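Local coordinates for protein peptidoglycan synthase activator LpoP (Pseudomonas aeruginosa, PDB 6W5Q) that probably activates a peptidoglycan synthase at the cell envelope as a lipoprotein, its globular C-terminal domain being a helical fold with tetratricopeptide repeats, at residues Q23-Q26 with N32-A35; Q57-L60 with A66-E69; A96-G101 with L108-A113. All blocks are in the same frame, centred on the assembly; numbering follows the deposited sequence.

Contact 1. Residues Q23-Q26 with N32-A35; sequences QQQQ and NSAA
Q25 turns its CG anti to its own carbonyl carbon (chi1 -50°), beside the backbone N, and the chain then runs straight on (chi2 177°), which lays the carboxamide against the backbone of S33 and A34 on the next helix. The amide comes alongside S33: OE1 rests 3.5 Å from S33 CB, while NE2 reaches the peptide that follows, 3.1 Å from S33 O. NE2 is hydrogen-bonded to S37 OG, one turn further along helix 31-44, and S37 OG also bonds to S33 O, so the amide, hydroxyl and carbonyl gather at one place. S33 OG is held by D30 in the turn between the helices. Closer to the backbones, A34 is small, consistent with the close approach here: its CA is 5.2 Å from Q25 CA, and its methyl CB sits 3.8 Å from Q26 N and 4.1 Å from Q26 CB. Q26 leaves its helix differently, CG anti to the backbone N, and its extended chain heads past A34 toward helix 49-61. The close antiparallel pairing of these two consecutive helices is consistent with the tetratricopeptide family of the protein. Helix 49-61 packs against both helices of the pair, with V58 touching Q26 and A34 while R59 meets A35.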
loop_
_atom_site.group_PDB
_atom_site.type_symbol
_atom_site.label_atom_id
_atom_site.label_comp_id
_atom_site.label_asym_id
_atom_site.label_seq_id
_atom_site.Cartn_x
_atom_site.Cartn_y
_atom_site.Cartn_z
ATOM N N GLN A 23 9.687 -5.145 5.856
ATOM C CA GLN A 23 10.187 -5.732 4.615
ATOM C C GLN A 23 10.958 -7.027 4.877
ATOM O O GLN A 23 10.877 -7.975 4.079
ATOM C CB GLN A 23 11.059 -4.725 3.864
ATOM C CG GLN A 23 11.718 -5.317 2.612
ATOM C CD GLN A 23 12.419 -4.286 1.772
ATOM O OE1 GLN A 23 12.443 -3.098 2.120
ATOM N NE2 GLN A 23 13.011 -4.727 0.657
ATOM N N GLN A 24 11.713 -7.092 5.981
ATOM C CA GLN A 24 12.382 -8.340 6.342
ATOM C C GLN A 24 11.373 -9.452 6.611
ATOM O O GLN A 24 11.610 -10.612 6.257
ATOM C CB GLN A 24 13.276 -8.135 7.569
ATOM C CG GLN A 24 14.475 -7.239 7.329
ATOM C CD GLN A 24 15.430 -7.227 8.508
ATOM O OE1 GLN A 24 15.514 -8.198 9.256
ATOM N NE2 GLN A 24 16.153 -6.125 8.681
ATOM N N GLN A 25 10.242 -9.113 7.238
ATOM C CA GLN A 25 9.219 -10.109 7.547
ATOM C C GLN A 25 8.460 -10.545 6.300
ATOM O O GLN A 25 8.266 -11.746 6.076
ATOM C CB GLN A 25 8.270 -9.562 8.604
ATOM C CG GLN A 25 9.043 -9.010 9.760
ATOM C CD GLN A 25 8.207 -8.383 10.829
ATOM O OE1 GLN A 25 8.334 -8.729 11.998
ATOM N NE2 GLN A 25 7.351 -7.459 10.454
ATOM N N GLN A 26 8.016 -9.580 5.482
ATOM C CA GLN A 26 7.418 -9.911 4.196
ATOM C C GLN A 26 8.375 -10.767 3.382
ATOM O O GLN A 26 8.000 -11.825 2.870
ATOM C CB GLN A 26 7.056 -8.629 3.443
ATOM C CG GLN A 26 6.364 -8.864 2.118
ATOM C CD GLN A 26 5.915 -7.580 1.445
ATOM O OE1 GLN A 26 6.472 -6.508 1.692
ATOM N NE2 GLN A 26 4.901 -7.683 0.587
ATOM N N ASN A 32 1.828 -11.764 8.130
ATOM C CA ASN A 32 1.089 -11.383 9.339
ATOM C C ASN A 32 1.885 -10.386 10.186
ATOM O O ASN A 32 1.369 -9.330 10.583
ATOM C CB ASN A 32 0.739 -12.647 10.135
ATOM C CG ASN A 32 0.076 -12.354 11.481
ATOM O OD1 ASN A 32 -1.031 -11.835 11.541
ATOM N ND2 ASN A 32 0.743 -12.732 12.566
ATOM N N SER A 33 3.155 -10.700 10.462
ATOM C CA SER A 33 3.999 -9.795 11.238
ATOM C C SER A 33 4.300 -8.516 10.469
ATOM O O SER A 33 4.277 -7.419 11.044
ATOM C CB SER A 33 5.295 -10.496 11.628
ATOM O OG SER A 33 5.010 -11.662 12.360
ATOM N N ALA A 34 4.608 -8.642 9.176
ATOM C CA ALA A 34 4.785 -7.466 8.338
ATOM C C ALA A 34 3.615 -6.513 8.503
ATOM O O ALA A 34 3.796 -5.313 8.739
ATOM C CB ALA A 34 4.943 -7.879 6.874
ATOM N N ALA A 35 2.397 -7.044 8.429
ATOM C CA ALA A 35 1.239 -6.185 8.627
ATOM C C ALA A 35 1.253 -5.579 10.027
ATOM O O ALA A 35 1.044 -4.364 10.186
ATOM C CB ALA A 35 -0.051 -6.963 8.353
#

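Contact 2. Residues Q57-L60 with A66-E69; sequences QVRL and AQAE
The guanidinium of R59 and the carboxamide of Q67 lie with their planes 46° apart, neither stacked nor coplanar, and Q67 OE1 approaches the guanidinium obliquely. This oxygen comes nearest to the aliphatic part of R59, at 3.4 Å from CD, and stands 3.8 Å from R59 NE, so the two meet through van der Waals contact. The setting is a helix-turn-helix hairpin of the tetratricopeptide repeat type, in which helices 49-61 and 65-78 run antiparallel with a short turn between them. R59 CG leaves anti to the carbonyl carbon and the chain is bent at chi2 (-116°); it is extended about chi3, and the guanidinium then turns about chi4. The head group ends at helix 31-44, where R59 NH2 forms a salt bridge with E39. Q67 is extended beyond CG, and its CB also touches R59 CD.

Deeper in the hairpin A68 points its methyl at the other helix. A68 CB lies 4.0 Å from R59 CB, and the two CA atoms are 5.2 Å apart, a spacing that the small side chain permits. On helix 49-61, L60, with CG anti to its backbone N (chi1 -175°), directs its branched end toward helix 83-99, where it packs on Q95 and K99. E69, buried and turned away from helix 49-61, forms a salt bridge to R73 of its own helix, and its bonds to R97 and Q100 tie the hairpin to helix 83-99 and its end. R59 and Q67 thus meet at the more exposed margin, while A68 and L60 pack on the buried side. The A68 methyl is wedged against the start of L60, with CB 3.6 Å from L60 N and 3.8 Å from L60 CB.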
loop_
_atom_site.group_PDB
_atom_site.type_symbol
_atom_site.label_atom_id
_atom_site.label_comp_id
_atom_site.label_asym_id
_atom_site.label_seq_id
_atom_site.Cartn_x
_atom_site.Cartn_y
_atom_site.Cartn_z
ATOM N N GLN A 57 0.256 -3.336 0.095
ATOM C CA GLN A 57 0.932 -4.414 -0.607
ATOM C C GLN A 57 0.844 -5.727 0.160
ATOM O O GLN A 57 0.519 -6.781 -0.412
ATOM C CB GLN A 57 2.381 -4.034 -0.847
ATOM C CG GLN A 57 2.600 -3.314 -2.142
ATOM C CD GLN A 57 4.000 -3.539 -2.641
ATOM O OE1 GLN A 57 4.843 -2.642 -2.582
ATOM N NE2 GLN A 57 4.271 -4.753 -3.125
ATOM N N VAL A 58 1.143 -5.683 1.461
ATOM C CA VAL A 58 1.118 -6.885 2.288
ATOM C C VAL A 58 -0.282 -7.480 2.328
ATOM O O VAL A 58 -0.452 -8.701 2.218
ATOM C CB VAL A 58 1.640 -6.556 3.699
ATOM C CG1 VAL A 58 1.475 -7.746 4.638
ATOM C CG2 VAL A 58 3.087 -6.153 3.598
ATOM N N ARG A 59 -1.305 -6.633 2.502
ATOM C CA ARG A 59 -2.679 -7.135 2.509
ATOM C C ARG A 59 -3.032 -7.736 1.166
ATOM O O ARG A 59 -3.690 -8.780 1.094
ATOM C CB ARG A 59 -3.671 -6.023 2.831
ATOM C CG ARG A 59 -3.409 -5.297 4.138
ATOM C CD ARG A 59 -4.534 -5.504 5.116
ATOM N NE ARG A 59 -4.270 -4.935 6.443
ATOM C CZ ARG A 59 -4.011 -5.634 7.549
ATOM N NH1 ARG A 59 -3.986 -6.973 7.522
ATOM N NH2 ARG A 59 -3.801 -4.983 8.685
ATOM N N LEU A 60 -2.637 -7.064 0.085
ATOM C CA LEU A 60 -2.894 -7.621 -1.231
ATOM C C LEU A 60 -2.194 -8.966 -1.377
ATOM O O LEU A 60 -2.767 -9.925 -1.908
ATOM C CB LEU A 60 -2.439 -6.641 -2.308
ATOM C CG LEU A 60 -2.765 -7.057 -3.740
ATOM C CD1 LEU A 60 -4.251 -7.328 -3.904
ATOM C CD2 LEU A 60 -2.305 -5.970 -4.675
ATOM N N ALA A 66 -10.039 -6.372 -1.090
ATOM C CA ALA A 66 -10.890 -5.250 -0.709
ATOM C C ALA A 66 -10.242 -4.424 0.399
ATOM O O ALA A 66 -10.290 -3.189 0.367
ATOM C CB ALA A 66 -12.271 -5.758 -0.283
ATOM N N GLN A 67 -9.606 -5.088 1.369
ATOM C CA GLN A 67 -8.876 -4.375 2.420
ATOM C C GLN A 67 -7.752 -3.532 1.840
ATOM O O GLN A 67 -7.628 -2.341 2.155
ATOM C CB GLN A 67 -8.297 -5.369 3.428
ATOM C CG GLN A 67 -9.276 -5.792 4.457
ATOM C CD GLN A 67 -8.684 -6.790 5.420
ATOM O OE1 GLN A 67 -7.647 -6.537 6.053
ATOM N NE2 GLN A 67 -9.292 -7.953 5.491
ATOM N N ALA A 68 -6.889 -4.157 1.021
ATOM C CA ALA A 68 -5.760 -3.464 0.403
ATOM C C ALA A 68 -6.209 -2.240 -0.357
ATOM O O ALA A 68 -5.520 -1.211 -0.363
ATOM C CB ALA A 68 -5.025 -4.398 -0.568
ATOM N N GLU A 69 -7.348 -2.351 -1.044
ATOM C CA GLU A 69 -7.814 -1.258 -1.881
ATOM C C GLU A 69 -8.079 -0.017 -1.037
ATOM O O GLU A 69 -7.682 1.096 -1.409
ATOM C CB GLU A 69 -9.071 -1.709 -2.632
ATOM C CG GLU A 69 -9.558 -0.735 -3.679
ATOM C CD GLU A 69 -10.966 -1.063 -4.159
ATOM O OE1 GLU A 69 -11.471 -2.176 -3.878
ATOM O OE2 GLU A 69 -11.573 -0.200 -4.817
#

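Contact 3. Residues A96-G101 with L108-A113; sequences AREKQG and LARQKA. With SO4 (sulfate ion), chain J.
R110 NH1 donates to E98 OE2 over 2.7 Å, and R110 NH2 donates to E98 OE1 over 3.0 Å, so the guanidinium takes the carboxylate end-on with one nitrogen for each oxygen. The second bond is nearly straight (170° at the hydrogen). Both oxygens lie close to the guanidinium plane, yet both are met from above the carboxylate plane; the groups are turned 58° against each other and the pair is not coplanar. R110 extends from CG to NE to bring its head group to E98, and a further salt bridge from NE to E91 restrains the head group from its other end. With carboxylates at both NE and the NH1/NH2 end, its positive charge is probably well compensated.

Residues 96-101 also contain the end of helix 83-99. G101, with positive phi (82°), is the C-prime residue of a Schellman motif, in which G101 N bonds to E98 O and D102 N to R97 O. Just before it, Q100 folds back so that NE2 bonds to A96 O at 2.8 Å, approaching from above the carbonyl plane. Away from the salt bridge, K112, whose chain lies on W90 of helix 83-99, extends to a sulfate ion, probably from the crystallisation liquor, with a hydrogen bond of 2.9 Å from NZ to its O4.

The salt bridge joins helix 83-99 to helix 103-114 at the surface. A106 packs on R97 and E98, R110 lies over A94 and Q95, and Q100 touches A65 and A66 of helix 65-78.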
loop_
_atom_site.group_PDB
_atom_site.type_symbol
_atom_site.label_atom_id
_atom_site.label_comp_id
_atom_site.label_asym_id
_atom_site.label_seq_id
_atom_site.Cartn_x
_atom_site.Cartn_y
_atom_site.Cartn_z
ATOM N N ALA A 96 -5.959 -4.728 -6.896
ATOM C CA ALA A 96 -6.987 -5.099 -5.928
ATOM C C ALA A 96 -8.371 -5.202 -6.578
ATOM O O ALA A 96 -9.177 -6.053 -6.188
ATOM C CB ALA A 96 -6.997 -4.085 -4.783
ATOM N N ARG A 97 -8.687 -4.323 -7.545
ATOM C CA ARG A 97 -9.964 -4.464 -8.253
ATOM C C ARG A 97 -9.992 -5.752 -9.056
ATOM O O ARG A 97 -10.994 -6.475 -9.043
ATOM C CB ARG A 97 -10.219 -3.276 -9.188
ATOM C CG ARG A 97 -10.229 -1.919 -8.497
ATOM C CD ARG A 97 -11.283 -1.868 -7.428
ATOM N NE ARG A 97 -12.529 -2.485 -7.848
ATOM C CZ ARG A 97 -13.601 -2.583 -7.071
ATOM N NH1 ARG A 97 -13.567 -2.106 -5.839
ATOM N NH2 ARG A 97 -14.707 -3.157 -7.526
ATOM N N GLU A 98 -8.897 -6.034 -9.772
ATOM C CA GLU A 98 -8.760 -7.262 -10.556
ATOM C C GLU A 98 -9.059 -8.503 -9.723
ATOM O O GLU A 98 -9.797 -9.398 -10.152
ATOM C CB GLU A 98 -7.336 -7.353 -11.121
ATOM C CG GLU A 98 -7.125 -6.589 -12.394
ATOM C CD GLU A 98 -5.697 -6.667 -12.918
ATOM O OE1 GLU A 98 -4.748 -6.825 -12.108
ATOM O OE2 GLU A 98 -5.529 -6.557 -14.149
ATOM N N LYS A 99 -8.458 -8.592 -8.534
ATOM C CA LYS A 99 -8.616 -9.789 -7.729
ATOM C C LYS A 99 -10.012 -9.883 -7.147
ATOM O O LYS A 99 -10.415 -10.967 -6.712
ATOM C CB LYS A 99 -7.553 -9.821 -6.625
ATOM C CG LYS A 99 -6.137 -9.907 -7.185
ATOM C CD LYS A 99 -5.117 -10.122 -6.093
ATOM C CE LYS A 99 -3.729 -10.349 -6.662
ATOM N NZ LYS A 99 -2.808 -10.822 -5.586
ATOM N N GLN A 100 -10.761 -8.779 -7.154
ATOM C CA GLN A 100 -12.168 -8.774 -6.776
ATOM C C GLN A 100 -13.086 -9.071 -7.957
ATOM O O GLN A 100 -14.312 -8.991 -7.814
ATOM C CB GLN A 100 -12.530 -7.431 -6.143
ATOM C CG GLN A 100 -11.900 -7.238 -4.763
ATOM C CD GLN A 100 -12.049 -5.831 -4.223
ATOM O OE1 GLN A 100 -13.056 -5.495 -3.595
ATOM N NE2 GLN A 100 -11.033 -5.003 -4.450
ATOM N N GLY A 101 -12.519 -9.419 -9.112
ATOM C CA GLY A 101 -13.310 -9.690 -10.294
ATOM C C GLY A 101 -13.737 -8.459 -11.063
ATOM O O GLY A 101 -14.693 -8.529 -11.838
ATOM N N LEU A 108 -9.583 1.425 -15.242
ATOM C CA LEU A 108 -9.770 2.827 -14.936
ATOM C C LEU A 108 -8.729 3.297 -13.943
ATOM O O LEU A 108 -8.331 4.464 -13.961
ATOM C CB LEU A 108 -11.184 3.048 -14.386
ATOM C CG LEU A 108 -12.310 2.859 -15.412
ATOM C CD1 LEU A 108 -13.676 3.044 -14.784
ATOM C CD2 LEU A 108 -12.136 3.840 -16.559
ATOM N N ALA A 109 -8.275 2.395 -13.074
ATOM C CA ALA A 109 -7.245 2.759 -12.110
ATOM C C ALA A 109 -5.893 2.852 -12.789
ATOM O O ALA A 109 -5.136 3.792 -12.535
ATOM C CB ALA A 109 -7.214 1.747 -10.967
ATOM N N ARG A 110 -5.588 1.901 -13.680
ATOM C CA ARG A 110 -4.330 1.951 -14.413
ATOM C C ARG A 110 -4.284 3.154 -15.331
ATOM O O ARG A 110 -3.193 3.610 -15.693
ATOM C CB ARG A 110 -4.134 0.679 -15.237
ATOM C CG ARG A 110 -4.058 -0.577 -14.416
ATOM C CD ARG A 110 -3.220 -1.663 -15.088
ATOM N NE ARG A 110 -2.763 -2.635 -14.091
ATOM C CZ ARG A 110 -3.431 -3.733 -13.756
ATOM N NH1 ARG A 110 -4.584 -4.017 -14.361
ATOM N NH2 ARG A 110 -2.945 -4.546 -12.820
ATOM N N GLN A 111 -5.457 3.656 -15.737
ATOM C CA GLN A 111 -5.522 4.893 -16.513
ATOM C C GLN A 111 -5.067 6.088 -15.685
ATOM O O GLN A 111 -4.409 6.999 -16.206
ATOM C CB GLN A 111 -6.946 5.125 -17.009
ATOM C CG GLN A 111 -7.171 4.913 -18.465
ATOM C CD GLN A 111 -8.466 5.557 -18.922
ATOM O OE1 GLN A 111 -9.105 6.294 -18.168
ATOM N NE2 GLN A 111 -8.855 5.291 -20.160
ATOM N N LYS A 112 -5.429 6.110 -14.394
ATOM C CA LYS A 112 -5.047 7.220 -13.523
ATOM C C LYS A 112 -3.584 7.148 -13.142
ATOM O O LYS A 112 -2.956 8.185 -12.911
ATOM C CB LYS A 112 -5.913 7.243 -12.259
ATOM C CG LYS A 112 -7.367 7.017 -12.543
ATOM C CD LYS A 112 -8.271 7.274 -11.375
ATOM C CE LYS A 112 -9.724 7.016 -11.810
ATOM N NZ LYS A 112 -10.649 6.812 -10.669
ATOM N N ALA A 113 -3.034 5.939 -13.056
ATOM C CA ALA A 113 -1.612 5.795 -12.795
ATOM C C ALA A 113 -0.788 6.366 -13.942
ATOM O O ALA A 113 0.293 6.919 -13.713
ATOM C CB ALA A 113 -1.282 4.319 -12.557
HETATM S S SO4 J . -11.282 8.594 -7.674
HETATM O O1 SO4 J . -11.781 7.221 -7.800
HETATM O O2 SO4 J . -12.346 9.449 -7.152
HETATM O O3 SO4 J . -10.149 8.634 -6.747
HETATM O O4 SO4 J . -10.834 9.107 -8.971
#

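Overall arrangement
From the N terminus, contact 1 closes the turn between helices 13-28 and 31-44, contact 2 the turn between helices 49-61 and 65-78, and contact 3 the turn between helices 83-99 and 103-114. They follow in series, none nested or crossed, as three successive helical hairpins. Contact 1 touches contact 2 through V58, which packs on Q26, A34 and A35. Contacts 2 and 3 are joined by polar links from E69 to R97 and Q100 and by packing of L60 on K99. Contacts 1 and 3 lie on opposite sides of the chain's centre, about 24 Å apart between centres, with contact 2 bridging them.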